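GAF domain/HD domain protein (Geobacter sulfurreducens, PDB 3EEA) is of unknown function but may have phosphatase activity as a whole protein; this piece is its GAF domain, possibly a sensory module. Local coordinates at the interface of chains A and B. Coordinates in Å, arbitrary orientation; residue numbers count along the deposited sequence, not the author numbering. Chains: chain A/B, GAF domain/HD domain protein.

The interface of chains A and B. Residues chain A 145-146, 149, 152; chain B 12, 17, 20, 149, 153, 157.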
# COMPACT_ATOMS: atom_id res chain seq x y z
N ASP A 145 6.41 5.94 0.27
CA ASP A 145 5.11 5.99 -0.41
C ASP A 145 3.99 5.43 0.46
O ASP A 145 2.94 6.10 0.68
CB ASP A 145 5.19 5.21 -1.71
CG ASP A 145 5.90 5.98 -2.82
OD1 ASP A 145 5.88 7.21 -2.81
OD2 ASP A 145 6.37 5.31 -3.78
N LEU A 146 4.22 4.22 0.98
CA LEU A 146 3.17 3.49 1.74
C LEU A 146 2.85 4.23 3.06
O LEU A 146 1.70 4.44 3.42
CB LEU A 146 3.59 2.06 2.01
CG LEU A 146 3.54 1.17 0.76
CD1 LEU A 146 3.80 -0.29 1.13
CD2 LEU A 146 2.24 1.27 0.02
N HIS A 149 0.79 7.26 2.25
CA HIS A 149 -0.59 6.90 2.08
C HIS A 149 -1.34 6.72 3.41
O HIS A 149 -2.48 7.21 3.56
CB HIS A 149 -0.71 5.62 1.26
CG HIS A 149 -0.11 5.71 -0.09
ND1 HIS A 149 0.19 4.58 -0.83
CD2 HIS A 149 0.31 6.77 -0.81
CE1 HIS A 149 0.78 4.95 -1.95
NE2 HIS A 149 0.85 6.27 -1.98
N LEU A 152 -2.02 10.02 5.30
CA LEU A 152 -3.13 10.81 4.78
C LEU A 152 -4.49 10.27 5.30
O LEU A 152 -5.40 11.03 5.76
CB LEU A 152 -3.09 10.75 3.26
CG LEU A 152 -4.18 11.39 2.48
CD1 LEU A 152 -4.29 12.87 2.87
CD2 LEU A 152 -3.72 11.22 0.95
N THR B 12 0.90 12.74 -2.24
CA THR B 12 0.44 11.78 -3.23
C THR B 12 -0.86 12.29 -3.84
O THR B 12 -1.39 13.35 -3.44
CB THR B 12 0.30 10.36 -2.61
OG1 THR B 12 0.03 9.39 -3.63
CG2 THR B 12 -0.84 10.29 -1.57
N VAL B 17 -1.07 7.00 -6.74
CA VAL B 17 -1.39 5.71 -6.08
C VAL B 17 -1.59 4.60 -7.09
O VAL B 17 -1.05 3.49 -6.92
CB VAL B 17 -2.63 5.81 -5.12
CG1 VAL B 17 -3.05 4.40 -4.59
CG2 VAL B 17 -2.27 6.75 -3.95
N ASP B 20 1.75 3.60 -8.55
CA ASP B 20 2.42 2.80 -7.53
C ASP B 20 1.86 1.37 -7.46
O ASP B 20 2.62 0.39 -7.36
CB ASP B 20 2.32 3.45 -6.16
CG ASP B 20 3.06 4.79 -6.02
OD1 ASP B 20 3.89 5.17 -6.91
OD2 ASP B 20 2.76 5.46 -4.99
N HIS B 149 -5.05 -2.02 -0.01
CA HIS B 149 -4.37 -0.81 0.37
C HIS B 149 -4.74 0.35 -0.58
O HIS B 149 -5.08 1.45 -0.13
CB HIS B 149 -2.86 -1.01 0.38
CG HIS B 149 -2.07 0.23 0.68
ND1 HIS B 149 -1.64 1.12 -0.31
CD2 HIS B 149 -1.60 0.72 1.85
CE1 HIS B 149 -0.94 2.09 0.26
NE2 HIS B 149 -0.89 1.86 1.56
N VAL B 153 -6.94 4.07 0.21
CA VAL B 153 -6.32 5.40 0.02
C VAL B 153 -7.03 6.17 -1.06
O VAL B 153 -7.35 7.35 -0.90
CB VAL B 153 -4.81 5.32 -0.27
CG1 VAL B 153 -4.19 6.73 -0.12
CG2 VAL B 153 -4.19 4.38 0.71
N MET B 157 -9.04 9.78 -0.83
CA MET B 157 -8.75 10.91 -1.69
C MET B 157 -9.96 11.36 -2.50
O MET B 157 -10.25 12.50 -2.60
CB MET B 157 -7.56 10.65 -2.59
CG MET B 157 -6.43 10.06 -1.91
SD MET B 157 -4.98 9.71 -2.96
CE MET B 157 -4.26 11.09 -2.45
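A:His149 NE2, the imidazole nitrogen at the ring tip, has two oxygens of chain B near it but none within bonding reach: B:Thr12 OG1 at 3.6 Å and B:Asp20 OD2 at 3.7 Å. In this patch between two GAF domains, helix 137-158 of chain A lies against helices 14-28 and 137-160 of chain B, with the loop residue B:Thr12 beside them; the pairing may or may not be the biological dimer. A:His149 has CG anti to its carbonyl carbon (chi1 -58°), which sends the ring across into chain B. B:Asp20 OD2 lies at the ring's edge, in plane, with the carboxylate tilted by 25° from the imidazole. One face takes B:Val17 CG2 near its rim; over the centre of the other sits the backbone carbonyl A:Asp145 O, 3.1 Å above the plane. B:His149 adopts a different rotamer, CG anti to the backbone N (chi1 176°), and the two side chains cross at about a right angle. A:His149 ND1 faces B:His149 CE1 at 2.9 Å, each at the edge of the other ring and in its plane; this is not a hydrogen bond as modelled, though a flipped B:His149 ring would place NE2 there. A:Leu146 CD2 touches B:His149 CE1 at 3.3 Å. The carboxylates of A:Asp145 and B:Asp20 come within 3.8 Å, OD2 to OD2; if both are ionised, they could favour a protonated A:His149. An alanine in place of A:His149 removes the ring that meets B:Thr12, B:Val17, B:Asp20 and B:His149, and would probably loosen this part of the contact. Farther along the helix, the bent chain of B:Met157 brings its methyl CE tightly against A:Leu152 CD2, at 3.4 Å, while B:Thr12 CG2 touches that same leucine methyl at 3.9 Å.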